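Nitrite oxidoreductase subunit A (Kuenenia stuttgartiensis, PDB 7B04) belongs to the molybdopterin oxidoreductase family and holds an iron/sulfur cluster, a molybdenum atom and two MD1 molecules. Local coordinates at residues 201-213 and 621-635. Numbering follows the deposited sequence.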
ATOM      1  N   LEU B 201     -18.660 -39.096  14.668  1.00 30.21           N
ATOM      2  CA  LEU B 201     -18.103 -38.435  13.495  1.00 34.22           C
ATOM      3  C   LEU B 201     -18.545 -39.122  12.213  1.00 35.19           C
ATOM      4  O   LEU B 201     -18.679 -38.467  11.173  1.00 40.20           O
ATOM      5  CB  LEU B 201     -16.583 -38.406  13.598  1.00 37.87           C
ATOM      6  CG  LEU B 201     -16.096 -37.523  14.744  1.00 36.66           C
ATOM      7  CD1 LEU B 201     -14.633 -37.740  14.967  1.00 34.13           C
ATOM      8  CD2 LEU B 201     -16.368 -36.066  14.435  1.00 37.80           C
ATOM      9  N   ILE B 202     -18.767 -40.437  12.263  1.00 43.59           N
ATOM     10  CA  ILE B 202     -19.313 -41.136  11.106  1.00 49.18           C
ATOM     11  C   ILE B 202     -20.787 -40.794  10.926  1.00 45.07           C
ATOM     12  O   ILE B 202     -21.286 -40.742   9.795  1.00 43.90           O
ATOM     13  CB  ILE B 202     -19.093 -42.655  11.262  1.00 44.31           C
ATOM     14  CG1 ILE B 202     -17.600 -42.988  11.210  1.00 42.16           C
ATOM     15  CG2 ILE B 202     -19.845 -43.432  10.191  1.00 43.97           C
ATOM     16  CD1 ILE B 202     -16.961 -42.722   9.864  1.00 36.55           C
ATOM     17  N   ASP B 203     -21.494 -40.509  12.022  1.00 41.91           N
ATOM     18  CA  ASP B 203     -22.892 -40.108  11.914  1.00 47.80           C
ATOM     19  C   ASP B 203     -23.039 -38.709  11.331  1.00 44.96           C
ATOM     20  O   ASP B 203     -24.069 -38.397  10.723  1.00 45.87           O
ATOM     21  CB  ASP B 203     -23.566 -40.177  13.286  1.00 41.71           C
ATOM     22  CG  ASP B 203     -23.711 -41.597  13.795  1.00 50.13           C
ATOM     23  OD1 ASP B 203     -23.827 -42.521  12.962  1.00 56.85           O
ATOM     24  OD2 ASP B 203     -23.712 -41.788  15.029  1.00 53.62           O
ATOM     25  N   GLN B 204     -22.029 -37.856  11.502  1.00 38.14           N
ATOM     26  CA  GLN B 204     -22.083 -36.500  10.970  1.00 40.90           C
ATOM     27  C   GLN B 204     -21.684 -36.412   9.504  1.00 41.73           C
ATOM     28  O   GLN B 204     -21.929 -35.375   8.877  1.00 47.83           O
ATOM     29  CB  GLN B 204     -21.202 -35.577  11.812  1.00 40.38           C
ATOM     30  CG  GLN B 204     -21.703 -35.411  13.238  1.00 37.23           C
ATOM     31  CD  GLN B 204     -20.779 -34.569  14.088  1.00 48.38           C
ATOM     32  OE1 GLN B 204     -19.741 -34.104  13.621  1.00 57.77           O
ATOM     33  NE2 GLN B 204     -21.151 -34.369  15.347  1.00 51.36           N
ATOM     34  N   GLY B 205     -21.074 -37.453   8.945  1.00 35.94           N
ATOM     35  CA  GLY B 205     -20.767 -37.494   7.532  1.00 34.35           C
ATOM     36  C   GLY B 205     -19.300 -37.429   7.169  1.00 33.70           C
ATOM     37  O   GLY B 205     -18.981 -37.359   5.976  1.00 36.04           O
ATOM     38  N   TYR B 206     -18.400 -37.455   8.145  1.00 43.01           N
ATOM     39  CA  TYR B 206     -16.980 -37.396   7.838  1.00 41.97           C
ATOM     40  C   TYR B 206     -16.508 -38.731   7.264  1.00 41.91           C
ATOM     41  O   TYR B 206     -16.972 -39.793   7.693  1.00 43.95           O
ATOM     42  CB  TYR B 206     -16.175 -37.052   9.090  1.00 41.48           C
ATOM     43  CG  TYR B 206     -16.424 -35.658   9.618  1.00 43.70           C
ATOM     44  CD1 TYR B 206     -15.792 -34.557   9.054  1.00 41.63           C
ATOM     45  CD2 TYR B 206     -17.291 -35.441  10.681  1.00 45.63           C
ATOM     46  CE1 TYR B 206     -16.016 -33.283   9.534  1.00 41.33           C
ATOM     47  CE2 TYR B 206     -17.522 -34.167  11.168  1.00 46.64           C
ATOM     48  CZ  TYR B 206     -16.881 -33.092  10.590  1.00 50.31           C
ATOM     49  OH  TYR B 206     -17.106 -31.822  11.069  1.00 46.99           O
ATOM     50  N   PRO B 207     -15.600 -38.710   6.289  1.00 32.55           N
ATOM     51  CA  PRO B 207     -15.083 -39.964   5.727  1.00 41.15           C
ATOM     52  C   PRO B 207     -14.367 -40.805   6.773  1.00 39.75           C
ATOM     53  O   PRO B 207     -13.837 -40.293   7.762  1.00 36.17           O
ATOM     54  CB  PRO B 207     -14.116 -39.491   4.635  1.00 36.59           C
ATOM     55  CG  PRO B 207     -14.557 -38.099   4.308  1.00 33.46           C
ATOM     56  CD  PRO B 207     -15.053 -37.530   5.600  1.00 35.13           C
ATOM     57  N   LYS B 208     -14.365 -42.121   6.542  1.00 39.86           N
ATOM     58  CA  LYS B 208     -13.713 -43.039   7.470  1.00 42.57           C
ATOM     59  C   LYS B 208     -12.210 -42.800   7.524  1.00 40.01           C
ATOM     60  O   LYS B 208     -11.584 -43.012   8.569  1.00 40.88           O
ATOM     61  CB  LYS B 208     -13.992 -44.483   7.040  1.00 49.00           C
ATOM     62  CG  LYS B 208     -14.026 -45.530   8.145  1.00 49.03           C
ATOM     63  CD  LYS B 208     -13.314 -46.804   7.692  1.00 46.25           C
ATOM     64  CE  LYS B 208     -13.139 -47.808   8.818  1.00 45.71           C
ATOM     65  NZ  LYS B 208     -12.259 -47.335   9.909  1.00 46.37           N
ATOM     66  N   GLU B 209     -11.620 -42.355   6.413  1.00 35.60           N
ATOM     67  CA  GLU B 209     -10.193 -42.059   6.386  1.00 37.93           C
ATOM     68  C   GLU B 209      -9.837 -40.907   7.321  1.00 35.25           C
ATOM     69  O   GLU B 209      -8.785 -40.929   7.970  1.00 36.03           O
ATOM     70  CB  GLU B 209      -9.760 -41.745   4.953  1.00 31.90           C
ATOM     71  CG  GLU B 209      -9.870 -42.930   4.003  1.00 31.83           C
ATOM     72  CD  GLU B 209     -11.271 -43.111   3.443  1.00 39.26           C
ATOM     73  OE1 GLU B 209     -12.145 -42.271   3.741  1.00 43.95           O
ATOM     74  OE2 GLU B 209     -11.499 -44.094   2.706  1.00 33.86           O
ATOM     75  N   MET B 210     -10.702 -39.892   7.405  1.00 36.09           N
ATOM     76  CA  MET B 210     -10.444 -38.782   8.318  1.00 40.82           C
ATOM     77  C   MET B 210     -10.643 -39.185   9.772  1.00 36.80           C
ATOM     78  O   MET B 210      -9.995 -38.623  10.663  1.00 39.15           O
ATOM     79  CB  MET B 210     -11.342 -37.594   7.974  1.00 41.99           C
ATOM     80  CG  MET B 210     -11.000 -36.917   6.662  1.00 38.70           C
ATOM     81  SD  MET B 210     -12.094 -35.529   6.323  1.00 37.66           S
ATOM     82  CE  MET B 210     -11.544 -34.354   7.557  1.00 42.25           C
ATOM     83  N   VAL B 211     -11.522 -40.150  10.031  1.00 33.38           N
ATOM     84  CA  VAL B 211     -11.753 -40.587  11.403  1.00 35.16           C
ATOM     85  C   VAL B 211     -10.661 -41.552  11.848  1.00 42.42           C
ATOM     86  O   VAL B 211     -10.241 -41.538  13.009  1.00 36.64           O
ATOM     87  CB  VAL B 211     -13.158 -41.206  11.530  1.00 31.80           C
ATOM     88  CG1 VAL B 211     -13.409 -41.682  12.953  1.00 25.45           C
ATOM     89  CG2 VAL B 211     -14.221 -40.202  11.108  1.00 39.50           C
ATOM     90  N   ASP B 212     -10.188 -42.405  10.933  1.00 42.00           N
ATOM     91  CA  ASP B 212      -9.086 -43.305  11.259  1.00 38.73           C
ATOM     92  C   ASP B 212      -7.780 -42.553  11.484  1.00 39.88           C
ATOM     93  O   ASP B 212      -6.933 -43.012  12.259  1.00 47.29           O
ATOM     94  CB  ASP B 212      -8.916 -44.347  10.154  1.00 47.91           C
ATOM     95  CG  ASP B 212     -10.086 -45.301  10.077  1.00 46.34           C
ATOM     96  OD1 ASP B 212     -10.757 -45.511  11.111  1.00 46.90           O
ATOM     97  OD2 ASP B 212     -10.337 -45.844   8.982  1.00 39.74           O
ATOM     98  N   ARG B 213      -7.592 -41.405  10.824  1.00 39.34           N
ATOM     99  CA  ARG B 213      -6.383 -40.618  11.054  1.00 33.97           C
ATOM    100  C   ARG B 213      -6.323 -40.134  12.492  1.00 29.03           C
ATOM    101  O   ARG B 213      -5.233 -39.939  13.046  1.00 32.25           O
ATOM    102  CB  ARG B 213      -6.326 -39.437  10.082  1.00 29.85           C
ATOM    103  CG  ARG B 213      -4.950 -38.790   9.972  1.00 32.15           C
ATOM    104  CD  ARG B 213      -4.017 -39.661   9.150  1.00 44.86           C
ATOM    105  NE  ARG B 213      -2.604 -39.345   9.348  1.00 42.11           N
ATOM    106  CZ  ARG B 213      -1.946 -38.408   8.672  1.00 39.38           C
ATOM    107  NH1 ARG B 213      -0.659 -38.198   8.912  1.00 35.09           N
ATOM    108  NH2 ARG B 213      -2.571 -37.677   7.763  1.00 38.77           N
ATOM    109  N   GLU B 621     -14.231 -29.638   4.408  1.00 44.86           N
ATOM    110  CA  GLU B 621     -13.750 -30.639   5.361  1.00 38.23           C
ATOM    111  C   GLU B 621     -13.736 -32.048   4.765  1.00 38.18           C
ATOM    112  O   GLU B 621     -14.078 -33.028   5.429  1.00 37.71           O
ATOM    113  CB  GLU B 621     -14.583 -30.594   6.642  1.00 29.22           C
ATOM    114  CG  GLU B 621     -13.890 -31.192   7.834  1.00 44.97           C
ATOM    115  CD  GLU B 621     -14.016 -30.323   9.049  1.00 41.55           C
ATOM    116  OE1 GLU B 621     -12.975 -29.813   9.489  1.00 37.72           O
ATOM    117  OE2 GLU B 621     -15.144 -30.141   9.554  1.00 50.77           O
ATOM    118  N   ARG B 622     -13.342 -32.156   3.497  1.00 37.60           N
ATOM    119  CA  ARG B 622     -13.250 -33.445   2.821  1.00 35.12           C
ATOM    120  C   ARG B 622     -11.951 -33.533   2.030  1.00 39.33           C
ATOM    121  O   ARG B 622     -11.494 -32.522   1.476  1.00 38.22           O
ATOM    122  CB  ARG B 622     -14.445 -33.683   1.887  1.00 36.94           C
ATOM    123  CG  ARG B 622     -15.803 -33.573   2.575  1.00 45.26           C
ATOM    124  CD  ARG B 622     -16.022 -34.705   3.572  1.00 41.25           C
ATOM    125  NE  ARG B 622     -17.372 -34.697   4.130  1.00 39.53           N
ATOM    126  CZ  ARG B 622     -17.721 -34.065   5.246  1.00 49.44           C
ATOM    127  NH1 ARG B 622     -16.816 -33.385   5.939  1.00 43.85           N
ATOM    128  NH2 ARG B 622     -18.975 -34.115   5.673  1.00 50.75           N
ATOM    129  N   PRO B 623     -11.329 -34.707   1.964  1.00 40.35           N
ATOM    130  CA  PRO B 623     -10.203 -34.909   1.047  1.00 33.17           C
ATOM    131  C   PRO B 623     -10.711 -35.048  -0.385  1.00 33.82           C
ATOM    132  O   PRO B 623     -11.913 -35.042  -0.646  1.00 40.12           O
ATOM    133  CB  PRO B 623      -9.569 -36.215   1.541  1.00 34.05           C
ATOM    134  CG  PRO B 623     -10.135 -36.437   2.917  1.00 37.11           C
ATOM    135  CD  PRO B 623     -11.513 -35.859   2.859  1.00 35.95           C
ATOM    136  N   LEU B 624      -9.771 -35.183  -1.319  1.00 39.24           N
ATOM    137  CA  LEU B 624     -10.131 -35.374  -2.722  1.00 41.89           C
ATOM    138  C   LEU B 624     -10.549 -36.823  -2.905  1.00 47.61           C
ATOM    139  O   LEU B 624      -9.728 -37.718  -3.108  1.00 48.94           O
ATOM    140  CB  LEU B 624      -8.978 -35.006  -3.648  1.00 43.51           C
ATOM    141  CG  LEU B 624      -9.131 -35.357  -5.135  1.00 41.14           C
ATOM    142  CD1 LEU B 624     -10.406 -34.781  -5.727  1.00 37.43           C
ATOM    143  CD2 LEU B 624      -7.924 -34.878  -5.920  1.00 40.44           C
ATOM    144  N   ILE B 625     -11.853 -37.054  -2.820  1.00 45.68           N
ATOM    145  CA  ILE B 625     -12.446 -38.357  -3.077  1.00 43.97           C
ATOM    146  C   ILE B 625     -13.466 -38.166  -4.184  1.00 50.61           C
ATOM    147  O   ILE B 625     -14.402 -37.365  -4.038  1.00 58.33           O
ATOM    148  CB  ILE B 625     -13.117 -38.946  -1.828  1.00 35.67           C
ATOM    149  CG1 ILE B 625     -12.175 -38.904  -0.623  1.00 39.13           C
ATOM    150  CG2 ILE B 625     -13.581 -40.373  -2.105  1.00 41.93           C
ATOM    151  CD1 ILE B 625     -12.895 -39.046   0.696  1.00 42.22           C
ATOM    152  N   VAL B 626     -13.298 -38.895  -5.280  1.00 40.49           N
ATOM    153  CA  VAL B 626     -14.202 -38.795  -6.414  1.00 46.17           C
ATOM    154  C   VAL B 626     -14.709 -40.204  -6.683  1.00 46.88           C
ATOM    155  O   VAL B 626     -13.953 -41.183  -6.597  1.00 44.65           O
ATOM    156  CB  VAL B 626     -13.554 -38.167  -7.668  1.00 50.16           C
ATOM    157  CG1 VAL B 626     -12.472 -39.057  -8.238  1.00 50.44           C
ATOM    158  CG2 VAL B 626     -14.615 -37.893  -8.717  1.00 47.48           C
ATOM    159  N   ASN B 627     -15.997 -40.307  -6.996  1.00 51.46           N
ATOM    160  CA  ASN B 627     -16.625 -41.601  -7.254  1.00 48.21           C
ATOM    161  C   ASN B 627     -16.480 -41.889  -8.748  1.00 45.96           C
ATOM    162  O   ASN B 627     -17.372 -41.656  -9.575  1.00 50.98           O
ATOM    163  CB  ASN B 627     -18.062 -41.600  -6.764  1.00 45.19           C
ATOM    164  CG  ASN B 627     -18.164 -41.636  -5.239  1.00 55.14           C
ATOM    165  OD1 ASN B 627     -17.296 -42.182  -4.558  1.00 54.62           O
ATOM    166  ND2 ASN B 627     -19.224 -41.040  -4.700  1.00 55.75           N
ATOM    167  N   THR B 628     -15.298 -42.404  -9.079  1.00 45.82           N
ATOM    168  CA  THR B 628     -14.933 -42.658 -10.454  1.00 52.84           C
ATOM    169  C   THR B 628     -15.830 -43.722 -11.065  1.00 57.54           C
ATOM    170  O   THR B 628     -16.229 -44.672 -10.381  1.00 55.41           O
ATOM    171  CB  THR B 628     -13.486 -43.127 -10.552  1.00 51.09           C
ATOM    172  OG1 THR B 628     -12.814 -42.883  -9.312  1.00 53.34           O
ATOM    173  CG2 THR B 628     -12.833 -42.401 -11.613  1.00 51.81           C
ATOM    174  N   PRO B 629     -16.226 -43.562 -12.328  1.00 57.49           N
ATOM    175  CA  PRO B 629     -16.945 -44.677 -12.957  1.00 62.75           C
ATOM    176  C   PRO B 629     -16.054 -45.856 -13.306  1.00 61.36           C
ATOM    177  O   PRO B 629     -16.519 -46.999 -13.251  1.00 65.18           O
ATOM    178  CB  PRO B 629     -17.543 -44.041 -14.214  1.00 49.18           C
ATOM    179  CG  PRO B 629     -16.613 -42.935 -14.550  1.00 41.14           C
ATOM    180  CD  PRO B 629     -16.125 -42.388 -13.232  1.00 51.57           C
ATOM    181  N   LYS B 630     -14.754 -45.636 -13.538  1.00 50.32           N
ATOM    182  CA  LYS B 630     -13.889 -46.746 -13.949  1.00 46.46           C
ATOM    183  C   LYS B 630     -13.443 -47.600 -12.765  1.00 54.47           C
ATOM    184  O   LYS B 630     -13.440 -48.835 -12.849  1.00 55.92           O
ATOM    185  CB  LYS B 630     -12.670 -46.230 -14.719  1.00 44.62           C
ATOM    186  CG  LYS B 630     -11.961 -47.313 -15.541  1.00 40.51           C
ATOM    187  CD  LYS B 630     -10.650 -46.796 -16.139  1.00 43.09           C
ATOM    188  CE  LYS B 630     -10.810 -46.284 -17.560  1.00 49.25           C
ATOM    189  NZ  LYS B 630      -9.488 -46.162 -18.248  1.00 43.58           N
ATOM    190  N   TYR B 631     -13.035 -46.969 -11.669  1.00 52.47           N
ATOM    191  CA  TYR B 631     -12.568 -47.694 -10.495  1.00 42.76           C
ATOM    192  C   TYR B 631     -13.311 -47.232  -9.255  1.00 45.84           C
ATOM    193  O   TYR B 631     -12.716 -46.967  -8.207  1.00 51.29           O
ATOM    194  CB  TYR B 631     -11.081 -47.517 -10.228  1.00 44.64           C
ATOM    195  CG  TYR B 631     -10.168 -47.431 -11.427  1.00 53.46           C
ATOM    196  CD1 TYR B 631      -9.418 -48.531 -11.824  1.00 47.13           C
ATOM    197  CD2 TYR B 631     -10.006 -46.241 -12.122  1.00 56.74           C
ATOM    198  CE1 TYR B 631      -8.561 -48.456 -12.897  1.00 48.40           C
ATOM    199  CE2 TYR B 631      -9.152 -46.157 -13.192  1.00 57.37           C
ATOM    200  CZ  TYR B 631      -8.431 -47.267 -13.579  1.00 50.21           C
ATOM    201  OH  TYR B 631      -7.579 -47.174 -14.656  1.00 51.81           O
ATOM    202  N   GLY B 632     -14.638 -47.175  -9.354  1.00 46.08           N
ATOM    203  CA  GLY B 632     -15.504 -46.715  -8.280  1.00 54.39           C
ATOM    204  C   GLY B 632     -14.989 -45.564  -7.435  1.00 51.93           C
ATOM    205  O   GLY B 632     -14.378 -44.626  -7.952  1.00 50.65           O
ATOM    206  N   ARG B 633     -15.220 -45.630  -6.127  1.00 43.47           N
ATOM    207  CA  ARG B 633     -14.752 -44.596  -5.210  1.00 37.35           C
ATOM    208  C   ARG B 633     -13.244 -44.704  -5.028  1.00 44.18           C
ATOM    209  O   ARG B 633     -12.748 -45.664  -4.430  1.00 51.88           O
ATOM    210  CB  ARG B 633     -15.475 -44.720  -3.872  1.00 40.87           C
ATOM    211  CG  ARG B 633     -15.016 -43.737  -2.807  1.00 43.13           C
ATOM    212  CD  ARG B 633     -14.136 -44.417  -1.768  1.00 47.00           C
ATOM    213  NE  ARG B 633     -13.738 -43.507  -0.698  1.00 48.66           N
ATOM    214  CZ  ARG B 633     -14.481 -43.239   0.371  1.00 49.58           C
ATOM    215  NH1 ARG B 633     -15.668 -43.813   0.517  1.00 47.46           N
ATOM    216  NH2 ARG B 633     -14.038 -42.399   1.296  1.00 42.83           N
ATOM    217  N   LYS B 634     -12.510 -43.725  -5.553  1.00 44.09           N
ATOM    218  CA  LYS B 634     -11.061 -43.664  -5.429  1.00 49.00           C
ATOM    219  C   LYS B 634     -10.674 -42.422  -4.638  1.00 49.80           C
ATOM    220  O   LYS B 634     -11.245 -41.345  -4.841  1.00 53.97           O
ATOM    221  CB  LYS B 634     -10.384 -43.641  -6.803  1.00 43.75           C
ATOM    222  CG  LYS B 634      -8.865 -43.559  -6.747  1.00 43.10           C
ATOM    223  CD  LYS B 634      -8.251 -43.672  -8.133  1.00 49.78           C
ATOM    224  CE  LYS B 634      -6.754 -43.401  -8.096  1.00 55.00           C
ATOM    225  NZ  LYS B 634      -6.014 -44.431  -7.313  1.00 43.03           N
ATOM    226  N   VAL B 635      -9.712 -42.570  -3.734  1.00 51.70           N
ATOM    227  CA  VAL B 635      -9.197 -41.447  -2.959  1.00 46.84           C
ATOM    228  C   VAL B 635      -7.849 -41.053  -3.555  1.00 46.79           C
ATOM    229  O   VAL B 635      -6.953 -41.891  -3.716  1.00 48.88           O
ATOM    230  CB  VAL B 635      -9.120 -41.770  -1.451  1.00 38.50           C
ATOM    231  CG1 VAL B 635     -10.424 -42.397  -0.982  1.00 31.49           C
ATOM    232  CG2 VAL B 635      -7.939 -42.674  -1.084  1.00 52.65           C
TER
HETATM  233  O   HOH W   1     -19.531 -33.905   8.015  1.00 35.12           O
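Arg622 folds back on its own chain while lying against the 205-207 turn: its NH1 donates to Glu621 O (2.8 Å, N-H...acceptor angle 165°), with the acceptor in the guanidinium plane. With that bond in its plane, the guanidinium turns a face toward Gly205 O and Tyr206 N; NH2 comes near Gly205 O at a poor angle for a hydrogen bond. The bend at chi2 (-68°) swings the chain round, laying Arg622 CD against Pro207 CD at 3.6 Å.

The Tyr206 side chain crosses this arginine at about a right angle, ring and guanidinium planes 54° apart, and its hydroxyl donates to Glu621 OE2 (3.0 Å), reaching that oxygen from above the carboxylate plane. The other carboxylate oxygen, OE1, accepts from the backbone N of Thr646, so the two oxygens of this buried acid have separate donors. Glu621 CG meets the ring edge at Tyr206 CE1, 3.4 Å away.

Pro207, at the N-cap of helix 208-213, fits against Pro623 and the CD1 tip of Ile625. One turn into the helix, Met210 also packs on Pro623, its SD 3.5 Å from Pro623 CD; SD and CE lie by Glu621 O, with CE also near Glu621 CG. At the outer end, Glu209 and Arg633 approach from opposite directions and form a salt bridge, Glu209 OE1 to Arg633 NH2 at 3.1 Å, with the two flat groups tilted against each other.

The contact thus joins the turn between two short helices to the run leading into the hairpin of strands 625-627 and 633-635. Its chemistry is graded: a buried carboxylate with neutral donors at one end, a proline-methionine-isoleucine patch between, and an ion pair at the exposed Arg633, where solvent would probably weaken the attraction.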